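Local coordinates for protein insecticidal Delta-Endotoxin Cry8Ea1 (Bacillus Thuringiensis, PDB 3EB7) that kills the soil-dwelling larvae of Holotrichia parallela, probably, like other three-domain Cry toxins, by binding midgut receptors and opening pores in the gut membrane, at residues I50-V55 with L133-Q138; T449-V454 with I583-V588; R502-S507 with Y579-E584. One frame throughout, in Å; residues are numbered along the deposited sequence.

Interaction 1: residues I50-V55 with L133-Q138; sequences IFMEQV and LSVYAQ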
loop_
_atom_site.group_PDB
_atom_site.type_symbol
_atom_site.label_atom_id
_atom_site.label_comp_id
_atom_site.label_asym_id
_atom_site.label_seq_id
_atom_site.Cartn_x
_atom_site.Cartn_y
_atom_site.Cartn_z
ATOM N N ILE A 50 2.954 -5.038 20.793
ATOM C CA ILE A 50 1.810 -5.164 19.877
ATOM C C ILE A 50 2.155 -5.615 18.428
ATOM O O ILE A 50 1.422 -6.425 17.844
ATOM C CB ILE A 50 0.965 -3.859 19.928
ATOM C CG1 ILE A 50 0.413 -3.686 21.353
ATOM C CG2 ILE A 50 -0.183 -3.851 18.866
ATOM C CD1 ILE A 50 -0.156 -2.305 21.641
ATOM N N PHE A 51 3.242 -5.101 17.861
ATOM C CA PHE A 51 3.773 -5.548 16.563
ATOM C C PHE A 51 4.183 -7.028 16.565
ATOM O O PHE A 51 3.986 -7.752 15.570
ATOM C CB PHE A 51 4.962 -4.659 16.101
ATOM C CG PHE A 51 4.555 -3.275 15.640
ATOM C CD1 PHE A 51 5.053 -2.142 16.262
ATOM C CD2 PHE A 51 3.682 -3.110 14.552
ATOM C CE1 PHE A 51 4.674 -0.845 15.837
ATOM C CE2 PHE A 51 3.305 -1.824 14.100
ATOM C CZ PHE A 51 3.791 -0.700 14.755
ATOM N N MET A 52 4.744 -7.479 17.683
ATOM C CA MET A 52 5.147 -8.870 17.814
ATOM C C MET A 52 3.924 -9.773 17.929
ATOM O O MET A 52 3.815 -10.797 17.232
ATOM C CB MET A 52 6.045 -9.059 19.030
ATOM C CG MET A 52 7.347 -8.337 18.949
ATOM S SD MET A 52 8.386 -8.776 20.395
ATOM C CE MET A 52 9.742 -7.605 20.171
ATOM N N GLU A 53 3.000 -9.389 18.798
ATOM C CA GLU A 53 1.751 -10.126 18.967
ATOM C C GLU A 53 0.969 -10.268 17.658
ATOM O O GLU A 53 0.397 -11.333 17.363
ATOM C CB GLU A 53 0.887 -9.483 20.059
ATOM C CG GLU A 53 1.545 -9.514 21.445
ATOM C CD GLU A 53 0.658 -8.911 22.560
ATOM O OE1 GLU A 53 -0.484 -8.480 22.299
ATOM O OE2 GLU A 53 1.105 -8.857 23.724
ATOM N N GLN A 54 0.939 -9.198 16.880
ATOM C CA GLN A 54 0.320 -9.236 15.551
ATOM C C GLN A 54 0.834 -10.396 14.681
ATOM O O GLN A 54 0.082 -11.247 14.261
ATOM C CB GLN A 54 0.554 -7.897 14.821
ATOM C CG GLN A 54 0.021 -7.907 13.423
ATOM C CD GLN A 54 0.567 -6.772 12.567
ATOM O OE1 GLN A 54 -0.099 -6.337 11.622
ATOM N NE2 GLN A 54 1.763 -6.285 12.891
ATOM N N VAL A 55 2.132 -10.417 14.409
ATOM C CA VAL A 55 2.656 -11.367 13.436
ATOM C C VAL A 55 2.653 -12.775 14.049
ATOM O O VAL A 55 2.411 -13.728 13.353
ATOM C CB VAL A 55 4.008 -10.879 12.856
ATOM C CG1 VAL A 55 4.475 -11.749 11.664
ATOM C CG2 VAL A 55 3.850 -9.410 12.375
ATOM N N LEU A 133 9.018 -9.282 11.887
ATOM C CA LEU A 133 9.070 -8.461 10.653
ATOM C C LEU A 133 8.421 -7.089 10.781
ATOM O O LEU A 133 9.003 -6.096 10.331
ATOM C CB LEU A 133 8.401 -9.184 9.502
ATOM C CG LEU A 133 9.025 -9.225 8.104
ATOM C CD1 LEU A 133 7.932 -9.107 7.056
ATOM C CD2 LEU A 133 10.177 -8.255 7.864
ATOM N N SER A 134 7.222 -7.008 11.375
ATOM C CA SER A 134 6.626 -5.664 11.566
ATOM C C SER A 134 7.438 -4.752 12.540
ATOM O O SER A 134 7.611 -3.570 12.257
ATOM C CB SER A 134 5.099 -5.674 11.812
ATOM O OG SER A 134 4.731 -6.334 13.008
ATOM N N VAL A 135 8.003 -5.315 13.624
ATOM C CA VAL A 135 9.000 -4.589 14.429
ATOM C C VAL A 135 10.160 -4.128 13.526
ATOM O O VAL A 135 10.536 -2.946 13.489
ATOM C CB VAL A 135 9.552 -5.480 15.622
ATOM C CG1 VAL A 135 10.825 -4.871 16.253
ATOM C CG2 VAL A 135 8.480 -5.696 16.698
ATOM N N TYR A 136 10.735 -5.075 12.789
ATOM C CA TYR A 136 11.873 -4.769 11.926
ATOM C C TYR A 136 11.575 -3.630 10.947
ATOM O O TYR A 136 12.351 -2.685 10.862
ATOM C CB TYR A 136 12.286 -6.025 11.180
ATOM C CG TYR A 136 13.466 -5.824 10.260
ATOM C CD1 TYR A 136 14.746 -6.243 10.638
ATOM C CD2 TYR A 136 13.300 -5.212 8.997
ATOM C CE1 TYR A 136 15.820 -6.074 9.784
ATOM C CE2 TYR A 136 14.378 -5.017 8.142
ATOM C CZ TYR A 136 15.630 -5.472 8.526
ATOM O OH TYR A 136 16.711 -5.306 7.670
ATOM N N ALA A 137 10.454 -3.707 10.239
ATOM C CA ALA A 137 10.009 -2.632 9.309
ATOM C C ALA A 137 9.855 -1.234 9.946
ATOM O O ALA A 137 10.295 -0.208 9.379
ATOM C CB ALA A 137 8.696 -3.049 8.545
ATOM N N GLN A 138 9.254 -1.186 11.125
ATOM C CA GLN A 138 9.083 0.068 11.814
ATOM C C GLN A 138 10.401 0.612 12.365
ATOM O O GLN A 138 10.639 1.838 12.314
ATOM C CB GLN A 138 7.994 -0.055 12.900
ATOM C CG GLN A 138 6.591 -0.388 12.359
ATOM C CD GLN A 138 6.069 0.640 11.328
ATOM O OE1 GLN A 138 5.439 0.276 10.321
ATOM N NE2 GLN A 138 6.349 1.907 11.566
#
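Phe51 and Val55 of helix 47-59 meet Ser134 of helix 133-153 inside the α-helical bundle of the N-terminal domain, which in three-domain Cry toxins is the pore-forming part. The two segments, 50-55 and 133-138, run roughly antiparallel, 138° between their directions, with segment axes 8.3 Å apart at closest approach. Phe51 contributes the largest share of the buried surface, with Ser134 and Val135 close behind. The CB of Phe51 lies 3.5 Å from Ser134 OG. Its CG lies anti to the carbonyl carbon (chi1 -73°), which places the ring where CD2 passes the serine and CZ meets Gln138 CG. CD2 is 3.7 Å from Ser134 OG. At the far end CE1, CE2 and CZ pack against Gln138, whose CG stands over one ring face, 4.0 Å from the ring centroid, in a CH-pi contact offset toward the rim. The amide of Gln138 is turned nearly parallel to the ring, 10° between planes. Beside the aromatic, Val55 CG2 comes within 3.3 Å of Ser134 OG, so the serine hydroxyl sits between the valine and Phe51 CB. Neighbouring helices complete the packing: helix 2-20 lays Thr9 on Phe51 and Leu13 on Gln138, while helix 65-93 brings Leu72 to Met52 and Leu75 to Val135. On that second flank Val135 CG2 touches two residues of the other helix at once, Phe51 CB and Met52 CG, each at 3.7 Å.

Interaction 2: residues T449-V454 with I583-V588; sequences TQIPVV and IELIPV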
loop_
_atom_site.group_PDB
_atom_site.type_symbol
_atom_site.label_atom_id
_atom_site.label_comp_id
_atom_site.label_asym_id
_atom_site.label_seq_id
_atom_site.Cartn_x
_atom_site.Cartn_y
_atom_site.Cartn_z
ATOM N N THR A 449 6.070 14.844 -8.820
ATOM C CA THR A 449 4.876 13.997 -8.926
ATOM C C THR A 449 5.274 12.585 -9.315
ATOM O O THR A 449 5.954 12.388 -10.311
ATOM C CB THR A 449 3.853 14.580 -9.943
ATOM O OG1 THR A 449 3.730 16.002 -9.720
ATOM C CG2 THR A 449 2.524 13.973 -9.742
ATOM N N GLN A 450 4.879 11.591 -8.518
ATOM C CA GLN A 450 5.095 10.184 -8.909
ATOM C C GLN A 450 3.834 9.613 -9.518
ATOM O O GLN A 450 2.756 9.738 -8.932
ATOM C CB GLN A 450 5.533 9.325 -7.719
ATOM C CG GLN A 450 6.915 9.699 -7.196
ATOM C CD GLN A 450 7.320 8.870 -5.995
ATOM O OE1 GLN A 450 6.609 7.954 -5.589
ATOM N NE2 GLN A 450 8.466 9.172 -5.433
ATOM N N ILE A 451 3.970 9.009 -10.704
ATOM C CA ILE A 451 2.850 8.478 -11.447
ATOM C C ILE A 451 3.226 7.089 -11.888
ATOM O O ILE A 451 3.931 6.931 -12.892
ATOM C CB ILE A 451 2.519 9.280 -12.740
ATOM C CG1 ILE A 451 2.582 10.804 -12.492
ATOM C CG2 ILE A 451 1.179 8.762 -13.371
ATOM C CD1 ILE A 451 1.269 11.446 -12.023
ATOM N N PRO A 452 2.748 6.077 -11.146
ATOM C CA PRO A 452 2.891 4.678 -11.518
ATOM C C PRO A 452 2.249 4.462 -12.875
ATOM O O PRO A 452 1.129 4.917 -13.085
ATOM C CB PRO A 452 2.074 3.973 -10.435
ATOM C CG PRO A 452 2.160 4.887 -9.264
ATOM C CD PRO A 452 2.017 6.230 -9.867
ATOM N N VAL A 453 2.917 3.776 -13.797
ATOM C CA VAL A 453 2.360 3.640 -15.157
ATOM C C VAL A 453 1.109 2.740 -15.231
ATOM O O VAL A 453 0.366 2.759 -16.228
ATOM C CB VAL A 453 3.428 3.210 -16.200
ATOM C CG1 VAL A 453 4.485 4.309 -16.368
ATOM C CG2 VAL A 453 4.068 1.835 -15.792
ATOM N N VAL A 454 0.868 1.995 -14.156
ATOM C CA VAL A 454 -0.327 1.164 -14.015
ATOM C C VAL A 454 -1.600 2.051 -13.924
ATOM O O VAL A 454 -2.717 1.565 -14.091
ATOM C CB VAL A 454 -0.151 0.112 -12.868
ATOM C CG1 VAL A 454 -0.210 0.748 -11.450
ATOM C CG2 VAL A 454 -1.123 -1.052 -13.024
ATOM N N ILE A 583 6.686 7.093 -13.548
ATOM C CA ILE A 583 7.295 8.310 -14.063
ATOM C C ILE A 583 7.284 9.302 -12.925
ATOM O O ILE A 583 6.309 9.383 -12.182
ATOM C CB ILE A 583 6.451 8.922 -15.167
ATOM C CG1 ILE A 583 6.336 7.994 -16.370
ATOM C CG2 ILE A 583 6.993 10.299 -15.576
ATOM C CD1 ILE A 583 5.011 8.244 -17.158
ATOM N N GLU A 584 8.370 10.051 -12.773
ATOM C CA GLU A 584 8.386 11.178 -11.842
ATOM C C GLU A 584 8.598 12.417 -12.683
ATOM O O GLU A 584 9.458 12.445 -13.573
ATOM C CB GLU A 584 9.450 11.036 -10.749
ATOM C CG GLU A 584 9.425 9.649 -10.072
ATOM C CD GLU A 584 10.475 9.490 -8.983
ATOM O OE1 GLU A 584 11.519 10.153 -9.045
ATOM O OE2 GLU A 584 10.265 8.695 -8.050
ATOM N N LEU A 585 7.755 13.411 -12.399
ATOM C CA LEU A 585 7.754 14.703 -13.035
ATOM C C LEU A 585 8.349 15.691 -12.056
ATOM O O LEU A 585 7.906 15.796 -10.907
ATOM C CB LEU A 585 6.329 15.108 -13.409
ATOM C CG LEU A 585 5.812 14.362 -14.641
ATOM C CD1 LEU A 585 4.282 14.291 -14.663
ATOM C CD2 LEU A 585 6.357 15.038 -15.905
ATOM N N ILE A 586 9.357 16.414 -12.538
ATOM C CA ILE A 586 10.187 17.280 -11.716
ATOM C C ILE A 586 10.093 18.667 -12.338
ATOM O O ILE A 586 10.531 18.856 -13.481
ATOM C CB ILE A 586 11.677 16.755 -11.703
ATOM C CG1 ILE A 586 11.727 15.303 -11.201
ATOM C CG2 ILE A 586 12.644 17.686 -10.900
ATOM C CD1 ILE A 586 12.795 14.461 -11.831
ATOM N N PRO A 587 9.547 19.645 -11.590
ATOM C CA PRO A 587 9.497 21.026 -12.118
ATOM C C PRO A 587 10.921 21.636 -12.308
ATOM O O PRO A 587 11.773 21.552 -11.426
ATOM C CB PRO A 587 8.691 21.791 -11.047
ATOM C CG PRO A 587 8.102 20.747 -10.190
ATOM C CD PRO A 587 9.007 19.581 -10.224
ATOM N N VAL A 588 11.155 22.216 -13.472
ATOM C CA VAL A 588 12.437 22.803 -13.821
ATOM C C VAL A 588 12.196 24.309 -13.800
ATOM O O VAL A 588 11.260 24.799 -14.422
ATOM C CB VAL A 588 12.885 22.302 -15.223
ATOM C CG1 VAL A 588 14.130 23.033 -15.729
ATOM C CG2 VAL A 588 13.119 20.821 -15.177
#
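Thr449 and Leu585 exchange two backbone hydrogen bonds, Thr449 N to Leu585 O and Leu585 N to Thr449 O, both 2.9 Å, and so open a short antiparallel pairing in the C-terminal β-sandwich domain. Two residues on, Ile451 and Ile583 do the same in both directions, the bond from Ile451 N to Ile583 O measuring 2.8 Å. Between these hydrogen-bonded pairs lies the non-hydrogen-bonded pair Gln450-Glu584, a textbook illustration of how such a pair turns its peptide groups outward: Gln450 bonds through its backbone to Lys235 of the short parallel strand 234-235, its carbonyl oxygen also receives Gln237 NE2, and Glu584 bonds through its backbone to Arg502 of strand 498-507. Glu584 CA also makes a CA-H...O contact with Thr449 O, 3.1 Å away.

On the face carrying this pair the two polar side chains lie side by side, amide and carboxylate planes only 7° apart. Gln450 NE2 comes to 3.2 Å from Glu584 OE2, but the angle is too poor for a hydrogen bond; NE2 is hydrogen-bonded elsewhere. OE2 instead bonds Tyr230 OH and forms a salt bridge with Arg582 NE, OE1 one with Arg502 NE. On the opposite face, Thr449, Ile451, Ile583 and Leu585 present mainly apolar groups, and Thr449 OG1 is bonded to Tyr444 N. Just past the strand end, the Val453 and Ile583 side chains cross at about a right angle, Val453 CG1 4.0 Å from Ile583 CD1.

In the fold, strand 578-588 is flanked by strand 448-452 along one edge and strand 498-507 along the other, while Ile487 of strand 482-491 in the facing sheet packs against Ile451, Val453 and Ile583.

Interaction 3: residues R502-S507 with Y579-E584; sequences RIRYCS and YIDRIE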
loop_
_atom_site.group_PDB
_atom_site.type_symbol
_atom_site.label_atom_id
_atom_site.label_comp_id
_atom_site.label_asym_id
_atom_site.label_seq_id
_atom_site.Cartn_x
_atom_site.Cartn_y
_atom_site.Cartn_z
ATOM N N ARG A 502 11.891 11.563 -15.127
ATOM C CA ARG A 502 12.712 10.380 -14.974
ATOM C C ARG A 502 11.804 9.195 -14.720
ATOM O O ARG A 502 10.736 9.336 -14.129
ATOM C CB ARG A 502 13.782 10.539 -13.892
ATOM C CG ARG A 502 13.278 11.094 -12.584
ATOM C CD ARG A 502 14.334 10.950 -11.530
ATOM N NE ARG A 502 13.692 11.106 -10.255
ATOM C CZ ARG A 502 14.149 11.835 -9.242
ATOM N NH1 ARG A 502 15.320 12.435 -9.336
ATOM N NH2 ARG A 502 13.436 11.915 -8.119
ATOM N N ILE A 503 12.233 8.037 -15.192
ATOM C CA ILE A 503 11.406 6.858 -15.198
ATOM C C ILE A 503 12.097 5.788 -14.387
ATOM O O ILE A 503 13.242 5.481 -14.640
ATOM C CB ILE A 503 11.140 6.357 -16.654
ATOM C CG1 ILE A 503 10.336 7.386 -17.460
ATOM C CG2 ILE A 503 10.354 5.060 -16.656
ATOM C CD1 ILE A 503 11.139 8.083 -18.463
ATOM N N ARG A 504 11.403 5.228 -13.401
ATOM C CA ARG A 504 11.955 4.135 -12.604
ATOM C C ARG A 504 11.718 2.804 -13.331
ATOM O O ARG A 504 10.589 2.484 -13.718
ATOM C CB ARG A 504 11.342 4.126 -11.194
ATOM C CG ARG A 504 12.093 3.249 -10.190
ATOM C CD ARG A 504 11.711 3.616 -8.710
ATOM N NE ARG A 504 12.407 2.745 -7.758
ATOM C CZ ARG A 504 11.820 2.033 -6.799
ATOM N NH1 ARG A 504 10.497 2.100 -6.609
ATOM N NH2 ARG A 504 12.562 1.254 -6.012
ATOM N N TYR A 505 12.792 2.045 -13.543
ATOM C CA TYR A 505 12.691 0.809 -14.309
ATOM C C TYR A 505 13.639 -0.273 -13.820
ATOM O O TYR A 505 14.528 -0.026 -13.053
ATOM C CB TYR A 505 12.933 1.066 -15.797
ATOM C CG TYR A 505 14.406 1.250 -16.134
ATOM C CD1 TYR A 505 15.004 2.500 -16.037
ATOM C CD2 TYR A 505 15.207 0.153 -16.518
ATOM C CE1 TYR A 505 16.356 2.681 -16.342
ATOM C CE2 TYR A 505 16.557 0.318 -16.809
ATOM C CZ TYR A 505 17.119 1.587 -16.728
ATOM O OH TYR A 505 18.449 1.770 -17.009
ATOM N N CYS A 506 13.418 -1.488 -14.287
ATOM C CA CYS A 506 14.352 -2.564 -14.104
ATOM C C CYS A 506 14.359 -3.331 -15.441
ATOM O O CYS A 506 13.274 -3.624 -15.994
ATOM C CB CYS A 506 13.898 -3.443 -12.939
ATOM S SG CYS A 506 14.881 -4.956 -12.724
ATOM N N SER A 507 15.548 -3.637 -15.978
ATOM C CA SER A 507 15.636 -4.505 -17.181
ATOM C C SER A 507 16.845 -5.416 -17.180
ATOM O O SER A 507 17.839 -5.113 -16.545
ATOM C CB SER A 507 15.658 -3.688 -18.459
ATOM O OG SER A 507 16.771 -2.825 -18.462
ATOM N N TYR A 579 10.832 -3.862 -17.094
ATOM C CA TYR A 579 9.735 -3.454 -16.202
ATOM C C TYR A 579 9.735 -1.956 -16.041
ATOM O O TYR A 579 10.779 -1.370 -15.735
ATOM C CB TYR A 579 9.911 -4.025 -14.810
ATOM C CG TYR A 579 9.992 -5.501 -14.749
ATOM C CD1 TYR A 579 11.216 -6.117 -14.800
ATOM C CD2 TYR A 579 8.838 -6.296 -14.664
ATOM C CE1 TYR A 579 11.334 -7.457 -14.746
ATOM C CE2 TYR A 579 8.945 -7.688 -14.632
ATOM C CZ TYR A 579 10.212 -8.255 -14.658
ATOM O OH TYR A 579 10.433 -9.633 -14.585
ATOM N N ILE A 580 8.589 -1.325 -16.246
ATOM C CA ILE A 580 8.449 0.117 -15.978
ATOM C C ILE A 580 7.563 0.369 -14.743
ATOM O O ILE A 580 6.435 -0.087 -14.677
ATOM C CB ILE A 580 7.949 0.890 -17.213
ATOM C CG1 ILE A 580 8.922 0.664 -18.381
ATOM C CG2 ILE A 580 7.817 2.398 -16.878
ATOM C CD1 ILE A 580 8.517 1.443 -19.615
ATOM N N ASP A 581 8.121 1.042 -13.753
ATOM C CA ASP A 581 7.451 1.257 -12.466
ATOM C C ASP A 581 6.647 2.542 -12.487
ATOM O O ASP A 581 5.423 2.508 -12.420
ATOM C CB ASP A 581 8.457 1.268 -11.302
ATOM C CG ASP A 581 7.866 1.852 -9.978
ATOM O OD1 ASP A 581 8.640 2.441 -9.209
ATOM O OD2 ASP A 581 6.643 1.727 -9.678
ATOM N N ARG A 582 7.330 3.668 -12.586
ATOM C CA ARG A 582 6.665 4.943 -12.476
ATOM C C ARG A 582 7.399 6.025 -13.243
ATOM O O ARG A 582 8.591 5.903 -13.530
ATOM C CB ARG A 582 6.568 5.343 -11.000
ATOM C CG ARG A 582 7.918 5.476 -10.266
ATOM C CD ARG A 582 7.642 5.992 -8.864
ATOM N NE ARG A 582 8.780 5.966 -7.937
ATOM C CZ ARG A 582 8.889 5.135 -6.899
ATOM N NH1 ARG A 582 9.938 5.197 -6.080
ATOM N NH2 ARG A 582 7.956 4.223 -6.685
ATOM N N ILE A 583 6.686 7.093 -13.548
ATOM C CA ILE A 583 7.295 8.310 -14.063
ATOM C C ILE A 583 7.284 9.302 -12.925
ATOM O O ILE A 583 6.309 9.383 -12.182
ATOM C CB ILE A 583 6.451 8.922 -15.167
ATOM C CG1 ILE A 583 6.336 7.994 -16.370
ATOM C CG2 ILE A 583 6.993 10.299 -15.576
ATOM C CD1 ILE A 583 5.011 8.244 -17.158
ATOM N N GLU A 584 8.370 10.051 -12.773
ATOM C CA GLU A 584 8.386 11.178 -11.842
ATOM C C GLU A 584 8.598 12.417 -12.683
ATOM O O GLU A 584 9.458 12.445 -13.573
ATOM C CB GLU A 584 9.450 11.036 -10.749
ATOM C CG GLU A 584 9.425 9.649 -10.072
ATOM C CD GLU A 584 10.475 9.490 -8.983
ATOM O OE1 GLU A 584 11.519 10.153 -9.045
ATOM O OE2 GLU A 584 10.265 8.695 -8.050
#
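Arg504 faces both Asp581 and Arg582 across two antiparallel strands of the C-terminal β-sandwich, the arrangement of a classic beta bulge: Arg504 N donates to Arg582 O, and Asp581 N returns a bond to Arg504 O. The extra residue brings an acid to the face that already carries the arginines, and here the contact is dense. Arg504 is extended, with CG anti to the backbone N (chi1 -166°), and its CD lies over one face of the Arg582 guanidinium. The two NH1 atoms, Arg504 NH1 and Arg582 NH1, stand only 3.2 Å apart. Such a like-charge approach is probably made tolerable by Asp581 OD1, which takes a bent hydrogen bond from Arg504 NH1 at 3.2 Å, from above the carboxylate plane, and draws Arg582 NH2 by charge alone. Arg582 NE in turn reaches Glu584 OE2, also bonded to Tyr230 OH, at 3.1 Å. At the network's end the in-plane edge of Arg502 grips a single oxygen: Glu584 OE1 is 2.7 Å from Arg502 NE and 2.8 Å from Arg502 NH2, with the two flat groups turned 53° apart. Tyr230 and Phe546 add cation-pi contacts to Arg502.

The other face is mainly apolar and less dense, although Tyr505 OH there hydrogen-bonds Asn528 O. Ile503 CG2 meets Ile580 CG2 at 3.7 Å, and Ile503 runs alongside Ile583 with a wider spacing; Ile564 of strand 559-567 packs on both Ile580 and Ile583. Back on the charged face, Cys506 and Tyr579 pair through two backbone bonds, yet their side chains barely meet, Cys506 CB lying 4.2 Å from Tyr579 CD1.

Overall arrangement
All three contacts are buried, but they illustrate different ways of building a core. Interaction 1, in the helical domain, relies on side-chain packing between two helices, with no clear hydrogen bond between its segments, and is remote from the others: its centre lies 32 Å from that of interaction 2 and 30 Å from that of interaction 3. Interactions 2 and 3 share strand 578-588, with Ile583 and Glu584 in common, and join it to neighbours along its two edges in one sheet; Val453 N probably hydrogen-bonds Asp581 O between them. Both are held by backbone bonds; interaction 3 adds a salt-bridge network across the strands, on the face of Glu584, while Ile583 lies on the mainly apolar other face.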